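Local coordinates for TfuA domain-containing protein (Methanosarcina acetivorans, PDB 6XP8) that takes part in thioamidation of the peptide backbone, probably as the partner of a YcaO enzyme that activates the amide, at residues S10-D15 against K199-V204; P26-R30 against D48-R54; Y41-I47 against V70-A76; A80-S84 against V97-R102; V129-T134 against E195-K199. All coordinates share one frame; numbering follows the deposited sequence.

Contact 1. Residues S10-D15 against K199-V204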
# COMPACT_ATOMS: atom_id res chain seq x y z
N SER A 10 -5.37 2.61 0.46
CA SER A 10 -4.23 3.40 -0.03
C SER A 10 -4.68 4.68 -0.72
O SER A 10 -3.97 5.70 -0.72
CB SER A 10 -3.38 2.55 -0.98
OG SER A 10 -2.87 1.41 -0.30
N ILE A 11 -5.86 4.61 -1.32
CA ILE A 11 -6.58 5.76 -1.87
C ILE A 11 -8.07 5.45 -1.71
O ILE A 11 -8.50 4.31 -1.90
CB ILE A 11 -6.17 6.08 -3.34
CG1 ILE A 11 -6.73 7.44 -3.78
CG2 ILE A 11 -6.55 4.95 -4.30
CD1 ILE A 11 -6.05 8.06 -4.99
N SER A 12 -8.85 6.46 -1.35
CA SER A 12 -10.29 6.30 -1.21
C SER A 12 -10.95 6.14 -2.58
O SER A 12 -10.39 6.55 -3.60
CB SER A 12 -10.89 7.48 -0.45
OG SER A 12 -10.82 8.67 -1.22
N HIS A 13 -12.13 5.52 -2.58
CA HIS A 13 -12.95 5.40 -3.80
C HIS A 13 -13.26 6.79 -4.35
O HIS A 13 -13.20 7.00 -5.56
CB HIS A 13 -14.24 4.64 -3.51
CG HIS A 13 -14.05 3.17 -3.28
ND1 HIS A 13 -15.09 2.27 -3.36
CD2 HIS A 13 -12.94 2.44 -2.99
CE1 HIS A 13 -14.64 1.05 -3.12
NE2 HIS A 13 -13.34 1.13 -2.89
N GLU A 14 -13.54 7.73 -3.45
CA GLU A 14 -13.84 9.12 -3.80
C GLU A 14 -12.71 9.79 -4.58
O GLU A 14 -12.95 10.44 -5.60
CB GLU A 14 -14.17 9.94 -2.53
CG GLU A 14 -15.36 9.45 -1.72
CD GLU A 14 -14.99 8.45 -0.62
OE1 GLU A 14 -14.63 7.30 -0.94
OE2 GLU A 14 -15.08 8.83 0.57
N ASP A 15 -11.48 9.61 -4.10
CA ASP A 15 -10.30 10.22 -4.73
C ASP A 15 -9.86 9.47 -5.98
O ASP A 15 -9.36 10.08 -6.93
CB ASP A 15 -9.16 10.34 -3.72
CG ASP A 15 -9.42 11.40 -2.66
OD1 ASP A 15 -10.36 12.21 -2.84
OD2 ASP A 15 -8.69 11.42 -1.66
N LYS A 199 2.24 4.76 -0.50
CA LYS A 199 1.09 3.92 -0.84
C LYS A 199 0.10 4.65 -1.75
O LYS A 199 -0.35 4.08 -2.74
CB LYS A 199 0.38 3.39 0.40
CG LYS A 199 1.19 2.34 1.15
CD LYS A 199 0.29 1.57 2.10
CE LYS A 199 -0.15 0.24 1.53
NZ LYS A 199 -1.06 -0.46 2.49
N ARG A 200 -0.19 5.91 -1.43
CA ARG A 200 -1.09 6.72 -2.25
C ARG A 200 -0.51 7.00 -3.64
O ARG A 200 -1.22 6.92 -4.64
CB ARG A 200 -1.41 8.05 -1.56
CG ARG A 200 -2.42 8.91 -2.29
CD ARG A 200 -2.62 10.25 -1.60
NE ARG A 200 -3.72 10.99 -2.23
CZ ARG A 200 -5.01 10.83 -1.92
NH1 ARG A 200 -5.37 9.96 -0.97
NH2 ARG A 200 -5.93 11.54 -2.55
N GLN A 201 0.78 7.32 -3.69
CA GLN A 201 1.43 7.63 -4.97
C GLN A 201 1.50 6.40 -5.85
O GLN A 201 1.25 6.49 -7.05
CB GLN A 201 2.82 8.26 -4.76
CG GLN A 201 2.71 9.67 -4.17
CD GLN A 201 4.06 10.30 -3.87
OE1 GLN A 201 4.95 9.65 -3.30
NE2 GLN A 201 4.21 11.57 -4.23
N ASP A 202 1.79 5.25 -5.24
CA ASP A 202 1.78 3.99 -5.98
C ASP A 202 0.39 3.62 -6.45
O ASP A 202 0.24 3.11 -7.57
CB ASP A 202 2.35 2.86 -5.13
CG ASP A 202 3.86 2.82 -5.13
OD1 ASP A 202 4.53 3.77 -5.62
OD2 ASP A 202 4.37 1.82 -4.61
N ALA A 203 -0.62 3.86 -5.60
CA ALA A 203 -2.03 3.61 -5.94
C ALA A 203 -2.45 4.40 -7.19
O ALA A 203 -3.09 3.85 -8.08
CB ALA A 203 -2.95 3.94 -4.77
N VAL A 204 -2.08 5.67 -7.24
CA VAL A 204 -2.31 6.51 -8.42
C VAL A 204 -1.65 5.93 -9.68
O VAL A 204 -2.26 5.89 -10.74
CB VAL A 204 -1.94 7.99 -8.14
CG1 VAL A 204 -2.01 8.83 -9.41
CG2 VAL A 204 -2.91 8.56 -7.12
O HOH W 1 -3.17 1.50 2.73
O HOH W 2 -7.91 9.00 -0.36
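Ser10, Arg200 and Ile11 bury the most surface where the loop entering helix 13-19 meets the first turns of helix 198-215. Ser10 sits against the helix backbone, its O receiving a CA-H...O contact from Arg200 CA at 3.4 Å. Its hydroxyl is bonded to Asp48, and a water links Ser10 OG to Lys199 NZ, which also binds Val112 O and Ser77. Arg200 starts with CG anti to the backbone N (chi1 -176°) and stays extended to NE, which carries the guanidinium along the loop to Asp15. Arg200 NH2 reaches Asp15 OD2 at 2.9 Å, a salt bridge whose N-H...O bond is nearly straight (170°), in the guanidinium plane but from above the carboxylate plane. A second water ties Arg200 NH1 to Asp15 OD2 and Ser12 N. Ile11 CG1 lies over one guanidinium face, while its CG2 rests 3.8 Å from Ala203 CB and its CD1 meets Val204 CG2 at 3.8 Å. A leucine in place of Arg200 would probably leave the Asp15 carboxylate without its charged mate and the bridging water less firmly held. Ser12 OG accepts from Asp15 N at 3.1 Å, the classic serine N-cap, here tied to helix 198-215 by the Asp15-Arg200 salt bridge.

Contact 2. Residues P26-R30 against D48-R54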
# COMPACT_ATOMS: atom_id res chain seq x y z
N PRO A 26 -14.30 -2.76 -2.63
CA PRO A 26 -13.52 -2.76 -1.39
C PRO A 26 -12.22 -3.58 -1.52
O PRO A 26 -12.06 -4.31 -2.52
CB PRO A 26 -14.47 -3.43 -0.38
CG PRO A 26 -15.83 -3.19 -0.93
CD PRO A 26 -15.66 -3.30 -2.41
N PRO A 27 -11.29 -3.46 -0.55
CA PRO A 27 -10.07 -4.29 -0.58
C PRO A 27 -10.39 -5.76 -0.90
O PRO A 27 -11.35 -6.31 -0.35
CB PRO A 27 -9.52 -4.15 0.84
CG PRO A 27 -9.93 -2.78 1.24
CD PRO A 27 -11.26 -2.52 0.60
N VAL A 28 -9.60 -6.35 -1.80
CA VAL A 28 -9.91 -7.67 -2.35
C VAL A 28 -9.80 -8.79 -1.30
O VAL A 28 -8.92 -8.75 -0.43
CB VAL A 28 -9.08 -7.97 -3.64
CG1 VAL A 28 -7.59 -8.15 -3.34
CG2 VAL A 28 -9.66 -9.14 -4.43
N ARG A 29 -10.73 -9.74 -1.39
CA ARG A 29 -10.73 -10.95 -0.56
C ARG A 29 -10.76 -12.18 -1.45
O ARG A 29 -11.04 -12.09 -2.64
CB ARG A 29 -11.93 -10.98 0.39
CG ARG A 29 -12.05 -9.77 1.31
CD ARG A 29 -13.00 -10.04 2.47
NE ARG A 29 -14.39 -10.21 2.06
CZ ARG A 29 -15.27 -9.22 1.88
NH1 ARG A 29 -14.92 -7.95 2.05
NH2 ARG A 29 -16.51 -9.51 1.52
N ARG A 30 -10.50 -13.34 -0.84
CA ARG A 30 -10.50 -14.64 -1.52
C ARG A 30 -11.80 -14.90 -2.30
O ARG A 30 -12.91 -14.66 -1.80
CB ARG A 30 -10.19 -15.76 -0.52
CG ARG A 30 -9.96 -17.14 -1.13
CD ARG A 30 -9.68 -18.19 -0.07
NE ARG A 30 -8.28 -18.62 -0.09
CZ ARG A 30 -7.28 -18.03 0.57
NH1 ARG A 30 -7.50 -16.96 1.31
NH2 ARG A 30 -6.05 -18.51 0.47
N ASP A 48 -5.45 -2.70 -2.83
CA ASP A 48 -5.61 -3.14 -1.45
C ASP A 48 -6.30 -4.49 -1.37
O ASP A 48 -7.11 -4.83 -2.23
CB ASP A 48 -6.38 -2.08 -0.64
CG ASP A 48 -5.69 -0.73 -0.66
OD1 ASP A 48 -4.47 -0.69 -0.41
OD2 ASP A 48 -6.37 0.29 -0.91
N GLY A 49 -5.94 -5.24 -0.33
CA GLY A 49 -6.54 -6.53 -0.06
C GLY A 49 -6.30 -6.95 1.37
O GLY A 49 -5.35 -6.50 2.02
N ILE A 50 -7.18 -7.82 1.86
CA ILE A 50 -7.05 -8.39 3.20
C ILE A 50 -5.83 -9.31 3.23
O ILE A 50 -5.62 -10.09 2.29
CB ILE A 50 -8.37 -9.08 3.65
CG1 ILE A 50 -9.38 -8.05 4.15
CG2 ILE A 50 -8.13 -10.06 4.80
CD1 ILE A 50 -10.11 -7.28 3.07
N PHE A 51 -5.03 -9.21 4.29
CA PHE A 51 -3.78 -9.99 4.41
C PHE A 51 -3.91 -11.32 5.15
O PHE A 51 -3.07 -12.20 4.97
CB PHE A 51 -2.65 -9.14 5.02
CG PHE A 51 -2.21 -8.01 4.13
CD1 PHE A 51 -1.55 -8.28 2.92
CD2 PHE A 51 -2.44 -6.68 4.49
CE1 PHE A 51 -1.15 -7.24 2.08
CE2 PHE A 51 -2.04 -5.63 3.66
CZ PHE A 51 -1.40 -5.92 2.46
N PHE A 52 -4.95 -11.45 5.97
CA PHE A 52 -5.19 -12.68 6.73
C PHE A 52 -5.35 -13.89 5.81
O PHE A 52 -6.07 -13.81 4.81
CB PHE A 52 -6.40 -12.52 7.66
CG PHE A 52 -6.31 -11.33 8.57
CD1 PHE A 52 -5.20 -11.13 9.41
CD2 PHE A 52 -7.34 -10.39 8.59
CE1 PHE A 52 -5.12 -10.02 10.24
CE2 PHE A 52 -7.27 -9.27 9.42
CZ PHE A 52 -6.16 -9.09 10.25
N ASP A 53 -4.65 -14.97 6.15
CA ASP A 53 -4.58 -16.21 5.35
C ASP A 53 -5.91 -16.72 4.80
O ASP A 53 -6.00 -17.05 3.62
CB ASP A 53 -3.94 -17.33 6.17
CG ASP A 53 -2.55 -17.67 5.69
OD1 ASP A 53 -1.61 -16.90 6.00
OD2 ASP A 53 -2.40 -18.72 5.04
N ARG A 54 -6.93 -16.79 5.67
CA ARG A 54 -8.24 -17.35 5.30
C ARG A 54 -8.90 -16.56 4.17
O ARG A 54 -9.60 -17.14 3.33
CB ARG A 54 -9.16 -17.43 6.52
CG ARG A 54 -10.53 -18.08 6.28
CD ARG A 54 -10.41 -19.58 6.02
NE ARG A 54 -11.65 -20.19 5.54
CZ ARG A 54 -12.04 -20.26 4.27
NH1 ARG A 54 -11.31 -19.72 3.30
NH2 ARG A 54 -13.18 -20.87 3.96
O HOH W 3 -6.38 -10.03 -0.29
O HOH W 4 -3.96 -17.26 1.87
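Val28 and Gly49 pair their backbones in a single bridge, with Val28 N donating to Asp48 O and Ile50 N to Val28 O. Val28 places CG1 between its backbone N and carbonyl carbon (chi1 69°), which brings that methyl to 3.8 Å from Gly49 CA, where a side chain would clash. Ile50 CD1 touches Pro27 CB at 3.9 Å and Arg29 CG at 3.6 Å, the Ile50 and Arg29 side chains lying side by side. The Arg30 side chain runs out straight through CG and CD, then bends at chi3 (-109°), bringing NH1 to Asp53 O at 2.8 Å in a weak bond, while a water in the guanidinium plane joins NH2 to the same oxygen. The Arg54 guanidinium presents its edge to Arg30 CD. A serine in place of Arg30 would probably leave Asp53 O without its arginine donor and the bridging water without its NH2 partner. These loops follow strands 23-25 and 43-46 at the C-terminal ends of the parallel sheet's strands, where alpha/beta folds commonly place functional loops.

Contact 3. Residues Y41-I47 against V70-A76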
# COMPACT_ATOMS: atom_id res chain seq x y z
N TYR A 41 -15.11 -8.54 -17.49
CA TYR A 41 -14.14 -7.44 -17.25
C TYR A 41 -12.79 -7.74 -17.91
O TYR A 41 -12.34 -8.90 -17.94
CB TYR A 41 -13.98 -7.15 -15.75
CG TYR A 41 -15.10 -6.33 -15.13
CD1 TYR A 41 -16.34 -6.91 -14.83
CD2 TYR A 41 -14.92 -4.97 -14.84
CE1 TYR A 41 -17.37 -6.17 -14.26
CE2 TYR A 41 -15.94 -4.22 -14.27
CZ TYR A 41 -17.16 -4.82 -13.98
OH TYR A 41 -18.18 -4.10 -13.42
N LYS A 42 -12.15 -6.70 -18.43
CA LYS A 42 -10.92 -6.85 -19.22
C LYS A 42 -9.64 -6.54 -18.45
O LYS A 42 -8.58 -7.08 -18.78
CB LYS A 42 -10.99 -6.02 -20.51
CG LYS A 42 -11.94 -6.57 -21.57
CD LYS A 42 -11.47 -7.90 -22.15
CE LYS A 42 -12.63 -8.69 -22.73
NZ LYS A 42 -12.18 -10.00 -23.27
N VAL A 43 -9.74 -5.67 -17.45
CA VAL A 43 -8.59 -5.30 -16.61
C VAL A 43 -9.01 -5.32 -15.14
O VAL A 43 -10.07 -4.78 -14.78
CB VAL A 43 -7.97 -3.92 -16.98
CG1 VAL A 43 -6.74 -3.63 -16.13
CG2 VAL A 43 -7.57 -3.86 -18.45
N ILE A 44 -8.19 -5.97 -14.31
CA ILE A 44 -8.31 -5.91 -12.84
C ILE A 44 -7.12 -5.14 -12.28
O ILE A 44 -5.97 -5.46 -12.59
CB ILE A 44 -8.36 -7.33 -12.20
CG1 ILE A 44 -9.57 -8.12 -12.70
CG2 ILE A 44 -8.37 -7.23 -10.67
CD1 ILE A 44 -9.49 -9.62 -12.47
N GLY A 45 -7.40 -4.13 -11.46
CA GLY A 45 -6.38 -3.47 -10.66
C GLY A 45 -6.49 -3.92 -9.22
O GLY A 45 -7.54 -3.74 -8.59
N ILE A 46 -5.43 -4.54 -8.71
CA ILE A 46 -5.37 -4.91 -7.29
C ILE A 46 -4.47 -3.88 -6.61
O ILE A 46 -3.27 -3.82 -6.90
CB ILE A 46 -4.85 -6.35 -7.05
CG1 ILE A 46 -5.72 -7.39 -7.78
CG2 ILE A 46 -4.80 -6.64 -5.55
CD1 ILE A 46 -5.14 -8.79 -7.80
N ILE A 47 -5.06 -3.07 -5.74
CA ILE A 47 -4.29 -2.15 -4.89
C ILE A 47 -4.28 -2.73 -3.48
O ILE A 47 -3.26 -3.25 -3.01
CB ILE A 47 -4.81 -0.69 -4.95
CG1 ILE A 47 -4.75 -0.15 -6.40
CG2 ILE A 47 -4.02 0.21 -4.00
CD1 ILE A 47 -5.37 1.21 -6.65
N VAL A 70 -7.66 -11.70 -18.98
CA VAL A 70 -7.82 -10.48 -18.18
C VAL A 70 -6.43 -10.01 -17.77
O VAL A 70 -5.61 -10.79 -17.28
CB VAL A 70 -8.74 -10.72 -16.94
CG1 VAL A 70 -9.07 -9.40 -16.24
CG2 VAL A 70 -10.03 -11.42 -17.34
N LYS A 71 -6.17 -8.73 -17.99
CA LYS A 71 -4.92 -8.11 -17.56
C LYS A 71 -5.04 -7.80 -16.07
O LYS A 71 -6.07 -7.33 -15.62
CB LYS A 71 -4.64 -6.84 -18.37
CG LYS A 71 -4.69 -7.05 -19.88
CD LYS A 71 -3.85 -6.04 -20.63
CE LYS A 71 -3.69 -6.43 -22.10
NZ LYS A 71 -2.94 -7.71 -22.28
N VAL A 72 -3.99 -8.12 -15.32
CA VAL A 72 -3.98 -7.88 -13.87
C VAL A 72 -2.79 -6.99 -13.53
O VAL A 72 -1.64 -7.34 -13.80
CB VAL A 72 -3.96 -9.20 -13.04
CG1 VAL A 72 -4.08 -8.90 -11.54
CG2 VAL A 72 -5.10 -10.13 -13.45
N VAL A 73 -3.10 -5.84 -12.92
CA VAL A 73 -2.11 -4.86 -12.48
C VAL A 73 -2.15 -4.83 -10.96
O VAL A 73 -3.23 -4.85 -10.37
CB VAL A 73 -2.42 -3.43 -13.02
CG1 VAL A 73 -1.34 -2.43 -12.60
CG2 VAL A 73 -2.54 -3.45 -14.53
N GLY A 74 -0.97 -4.81 -10.34
CA GLY A 74 -0.86 -4.65 -8.89
C GLY A 74 0.17 -3.63 -8.48
O GLY A 74 1.19 -3.46 -9.14
N GLY A 75 -0.11 -2.95 -7.37
CA GLY A 75 0.84 -2.06 -6.72
C GLY A 75 0.36 -1.58 -5.36
O GLY A 75 -0.77 -1.89 -4.94
N ALA A 76 1.22 -0.80 -4.71
CA ALA A 76 0.97 -0.11 -3.42
C ALA A 76 0.93 -1.00 -2.17
O ALA A 76 1.67 -0.76 -1.21
CB ALA A 76 -0.27 0.79 -3.49
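Val70 opens the approach to strand 71-74, which lies parallel to strand 43-46 as the two strands of a beta-alpha-beta unit connected through helix 59-67. Its CG1 packs against Ile44 CG1 at 3.8 Å, and its CG2 reaches Tyr41 O. Lys71 joins the ladder with both its N and its O, N donating to Lys42 O and O accepting from Ile44 N at 2.8 Å. Val72 points to the same sheet face as Ile44 and Ile46. Its CG1, set anti to the backbone N (chi1 -175°), meets Ile46 CD1 at 3.9 Å, and Val72 also packs on Ala65 and Leu66 of helix 59-67. Val73 faces the other way with Val43, toward helix 198-215, while its N bonds to Ile44 O and its O takes Ile46 N, both nearly straight. Gly74 has no side chain to add beside Ile46, and its CA comes to 3.2 Å from Ile46 O. The pairing fades at Gly75, whose N makes a weak 3.3 Å bond to Ile46 O. Ala76 ends the run, its CB touching Ile47 CG2 at 3.8 Å.

Contact 4. Residues A80-S84 against V97-R102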
# COMPACT_ATOMS: atom_id res chain seq x y z
N ALA A 80 1.08 -4.90 -4.73
CA ALA A 80 2.55 -4.87 -4.82
C ALA A 80 3.16 -6.21 -4.43
O ALA A 80 4.06 -6.70 -5.12
CB ALA A 80 3.10 -3.75 -3.95
N LEU A 81 2.67 -6.79 -3.33
CA LEU A 81 3.12 -8.08 -2.85
C LEU A 81 2.85 -9.19 -3.87
O LEU A 81 3.76 -9.93 -4.24
CB LEU A 81 2.48 -8.41 -1.49
CG LEU A 81 2.91 -9.71 -0.78
CD1 LEU A 81 4.39 -9.70 -0.43
CD2 LEU A 81 2.06 -9.91 0.47
N ARG A 82 1.60 -9.27 -4.34
CA ARG A 82 1.23 -10.29 -5.33
C ARG A 82 1.94 -10.11 -6.68
O ARG A 82 2.35 -11.10 -7.29
CB ARG A 82 -0.29 -10.35 -5.53
CG ARG A 82 -1.05 -10.94 -4.35
CD ARG A 82 -0.91 -12.45 -4.24
NE ARG A 82 -1.66 -12.92 -3.08
CZ ARG A 82 -1.16 -13.14 -1.87
NH1 ARG A 82 0.14 -12.97 -1.63
NH2 ARG A 82 -1.96 -13.54 -0.89
N ALA A 83 2.12 -8.87 -7.12
CA ALA A 83 2.83 -8.62 -8.38
C ALA A 83 4.29 -9.08 -8.28
O ALA A 83 4.83 -9.62 -9.25
CB ALA A 83 2.73 -7.17 -8.81
N SER A 84 4.91 -8.90 -7.11
CA SER A 84 6.28 -9.38 -6.89
C SER A 84 6.38 -10.91 -6.94
O SER A 84 7.44 -11.45 -7.28
CB SER A 84 6.84 -8.84 -5.57
OG SER A 84 6.36 -9.56 -4.45
N VAL A 97 6.73 0.35 -4.04
CA VAL A 97 6.52 -0.78 -3.12
C VAL A 97 6.73 -2.10 -3.87
O VAL A 97 7.42 -2.99 -3.37
CB VAL A 97 5.15 -0.72 -2.40
CG1 VAL A 97 4.98 -1.89 -1.44
CG2 VAL A 97 5.01 0.58 -1.61
N TYR A 98 6.17 -2.20 -5.08
CA TYR A 98 6.40 -3.35 -5.95
C TYR A 98 7.90 -3.55 -6.24
O TYR A 98 8.40 -4.67 -6.11
CB TYR A 98 5.63 -3.21 -7.27
CG TYR A 98 6.14 -4.15 -8.36
CD1 TYR A 98 5.96 -5.53 -8.25
CD2 TYR A 98 6.81 -3.64 -9.48
CE1 TYR A 98 6.44 -6.39 -9.24
CE2 TYR A 98 7.28 -4.49 -10.47
CZ TYR A 98 7.10 -5.85 -10.35
OH TYR A 98 7.57 -6.68 -11.34
N GLU A 99 8.57 -2.48 -6.65
CA GLU A 99 10.01 -2.50 -6.93
C GLU A 99 10.83 -3.02 -5.74
O GLU A 99 11.71 -3.88 -5.92
CB GLU A 99 10.51 -1.12 -7.37
CG GLU A 99 10.05 -0.72 -8.76
CD GLU A 99 10.19 0.77 -9.06
OE1 GLU A 99 10.79 1.52 -8.25
OE2 GLU A 99 9.69 1.19 -10.12
N TRP A 100 10.53 -2.52 -4.54
CA TRP A 100 11.22 -2.96 -3.32
C TRP A 100 11.01 -4.45 -3.01
O TRP A 100 11.95 -5.13 -2.62
CB TRP A 100 10.84 -2.10 -2.12
CG TRP A 100 11.28 -0.67 -2.19
CD1 TRP A 100 12.45 -0.19 -2.74
CD2 TRP A 100 10.59 0.47 -1.67
NE1 TRP A 100 12.51 1.18 -2.60
CE2 TRP A 100 11.38 1.61 -1.95
CE3 TRP A 100 9.36 0.64 -1.00
CZ2 TRP A 100 10.99 2.91 -1.58
CZ3 TRP A 100 8.97 1.94 -0.64
CH2 TRP A 100 9.79 3.05 -0.93
N TYR A 101 9.77 -4.94 -3.17
CA TYR A 101 9.48 -6.37 -3.01
C TYR A 101 10.23 -7.21 -4.05
O TYR A 101 10.85 -8.22 -3.70
CB TYR A 101 7.98 -6.66 -3.10
CG TYR A 101 7.16 -6.48 -1.84
CD1 TYR A 101 7.51 -7.14 -0.65
CD2 TYR A 101 6.01 -5.67 -1.84
CE1 TYR A 101 6.75 -6.98 0.51
CE2 TYR A 101 5.24 -5.51 -0.69
CZ TYR A 101 5.61 -6.17 0.48
OH TYR A 101 4.85 -6.00 1.61
N ARG A 102 10.15 -6.78 -5.31
CA ARG A 102 10.80 -7.45 -6.44
C ARG A 102 12.31 -7.65 -6.21
O ARG A 102 12.84 -8.73 -6.46
CB ARG A 102 10.56 -6.64 -7.73
CG ARG A 102 11.13 -7.24 -9.01
CD ARG A 102 11.23 -6.20 -10.12
NE ARG A 102 12.11 -5.09 -9.75
CZ ARG A 102 12.11 -3.88 -10.32
NH1 ARG A 102 11.27 -3.60 -11.31
NH2 ARG A 102 12.95 -2.95 -9.89
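Leu81 CD1 sits over the face of the Tyr101 ring in a CH-pi contact, 3.9 Å from the centroid and 19° off the normal. Leu81 has CG anti to the backbone N (chi1 -176°), which sends the methyl to that face. Tyr98 uses its ring differently, its end reaching Ala83 edge-on: CE1 lies 3.6 Å from Ala83 C and CD1 3.7 Å from Ala83 CB, with Ser84 N near the ring plane. Beyond the contact, Tyr98 OH bonds to Asp87 and Tyr101 OH to Ser108 O, so each ring is tethered at its far end. The small residues let the backbones close in: Ala80 CB touches Val97 CG1 at 3.6 Å, and Ser84 CB lies 3.5 Å from Tyr101 CB. Ser84 OG turns back to its own helix and donates to Leu81 O. The axes of 80-84 and 97-102 come within 8.3 Å and cross at -42°, a close packing of two helices through alanine and serine that joins helix 78-86, which follows strand 71-74 of the parallel sheet, to helix 96-102.

Contact 5. Residues V129-T134 against E195-K199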
# COMPACT_ATOMS: atom_id res chain seq x y z
N VAL A 129 5.97 1.14 5.13
CA VAL A 129 6.57 1.78 3.94
C VAL A 129 6.51 3.31 3.96
O VAL A 129 7.49 3.96 3.60
CB VAL A 129 6.08 1.21 2.58
CG1 VAL A 129 6.60 -0.21 2.37
CG2 VAL A 129 4.56 1.28 2.45
N ASN A 130 5.36 3.86 4.38
CA ASN A 130 5.19 5.31 4.56
C ASN A 130 6.10 5.84 5.68
O ASN A 130 6.67 6.93 5.54
CB ASN A 130 3.73 5.68 4.87
CG ASN A 130 2.82 5.70 3.64
OD1 ASN A 130 3.15 5.17 2.58
ND2 ASN A 130 1.64 6.28 3.80
N ILE A 131 6.23 5.08 6.76
CA ILE A 131 7.11 5.45 7.89
C ILE A 131 8.57 5.50 7.42
O ILE A 131 9.29 6.47 7.71
CB ILE A 131 6.93 4.51 9.12
CG1 ILE A 131 5.53 4.69 9.72
CG2 ILE A 131 8.00 4.75 10.19
CD1 ILE A 131 5.06 3.54 10.61
N ARG A 132 8.99 4.48 6.66
CA ARG A 132 10.33 4.41 6.07
C ARG A 132 10.66 5.67 5.26
O ARG A 132 11.68 6.32 5.49
CB ARG A 132 10.48 3.16 5.19
CG ARG A 132 10.53 1.83 5.93
CD ARG A 132 10.83 0.68 4.98
NE ARG A 132 10.85 -0.62 5.64
CZ ARG A 132 11.88 -1.12 6.33
NH1 ARG A 132 13.01 -0.43 6.49
NH2 ARG A 132 11.78 -2.34 6.87
N GLU A 133 9.76 6.01 4.34
CA GLU A 133 9.94 7.14 3.43
C GLU A 133 9.84 8.50 4.12
O GLU A 133 10.55 9.44 3.75
CB GLU A 133 8.94 7.04 2.28
CG GLU A 133 9.28 5.95 1.27
CD GLU A 133 10.61 6.18 0.59
OE1 GLU A 133 10.71 7.11 -0.24
OE2 GLU A 133 11.57 5.44 0.89
N THR A 134 8.96 8.58 5.11
CA THR A 134 8.75 9.82 5.87
C THR A 134 9.92 10.08 6.83
O THR A 134 10.37 11.22 6.93
CB THR A 134 7.37 9.84 6.58
OG1 THR A 134 6.35 9.71 5.59
CG2 THR A 134 7.14 11.15 7.33
N GLU A 195 3.97 14.08 5.09
CA GLU A 195 4.13 12.63 4.93
C GLU A 195 4.47 12.30 3.48
O GLU A 195 3.89 12.90 2.55
CB GLU A 195 2.86 11.88 5.36
CG GLU A 195 3.03 10.36 5.36
CD GLU A 195 1.77 9.58 5.66
OE1 GLU A 195 0.65 10.11 5.50
OE2 GLU A 195 1.90 8.40 6.06
N VAL A 196 5.42 11.39 3.30
CA VAL A 196 5.69 10.78 2.00
C VAL A 196 4.77 9.57 1.94
O VAL A 196 5.10 8.49 2.47
CB VAL A 196 7.18 10.39 1.83
CG1 VAL A 196 7.44 9.85 0.43
CG2 VAL A 196 8.10 11.58 2.12
N ASP A 197 3.60 9.78 1.34
CA ASP A 197 2.55 8.78 1.25
C ASP A 197 2.79 7.93 0.00
O ASP A 197 2.16 8.11 -1.05
CB ASP A 197 1.17 9.47 1.23
CG ASP A 197 0.01 8.50 1.47
OD1 ASP A 197 0.17 7.26 1.35
OD2 ASP A 197 -1.11 9.00 1.76
N ILE A 198 3.74 7.01 0.14
CA ILE A 198 4.17 6.17 -0.98
C ILE A 198 3.06 5.22 -1.44
O ILE A 198 2.96 4.93 -2.63
CB ILE A 198 5.53 5.46 -0.71
CG1 ILE A 198 6.11 4.88 -2.01
CG2 ILE A 198 5.43 4.39 0.37
CD1 ILE A 198 6.49 5.91 -3.05
N LYS A 199 2.24 4.76 -0.50
CA LYS A 199 1.09 3.92 -0.84
C LYS A 199 0.10 4.65 -1.75
O LYS A 199 -0.35 4.08 -2.74
CB LYS A 199 0.38 3.39 0.40
CG LYS A 199 1.19 2.34 1.15
CD LYS A 199 0.29 1.57 2.10
CE LYS A 199 -0.15 0.24 1.53
NZ LYS A 199 -1.06 -0.46 2.49
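The N-terminal end of helix 198-215 is fastened to helix 128-140 by Asn130, whose amide reads the turn leading into the helix. Asn130 OD1 accepts from Lys199 N at 3.2 Å, in the carbonyl plane and on a lone pair. On the other branch ND2 donates twice, to Asp197 OD1 at 3.0 Å and Glu195 OE2 at 3.1 Å. Both carboxylates are met from above their planes, and they lie steeply across the amide. These three bonds fix the rotation of the buried amide, and the two acidic partners would probably strengthen the pull on its N-H groups. Glu195 OE2 also binds Tyr166. Thr134 OG1 donates to Asn130 O within its own helix while accepting from Val196 N at 3.0 Å. Apolar contacts flank this polar core: Val196 CG1 meets Glu133 CB at 3.7 Å, and Val129 CG2 touches Ile198 CG2 at 3.8 Å. Asp197, centre of an inverse gamma turn, also bonds to Arg200 N through OD1, the aspartate N-cap of a helix.

How the contacts relate
From the N terminus, loop 10-15 comes first, but contact 1 closes only at helix 198-215, so the other four all fall within its span. Contacts 2 and 3 cross: one pairs loops beyond strands 23-25 and 43-46, the other pairs strands 43-46 and 71-74, and Val28 packs on Ile46 between them. Contact 4 follows in series, joining the helix after strand 71-74 to helix 96-102. Contact 5 is the last to open, closing just before contact 1, bringing helix 128-140 to the start of helix 198-215 and sharing Lys199. Ser10 to Asp48 joins two loops, Asp202 to Val97 joins helices 198-215 and 96-102, and Ala76 on Lys199 links the end of strand 71-74 to helix 198-215.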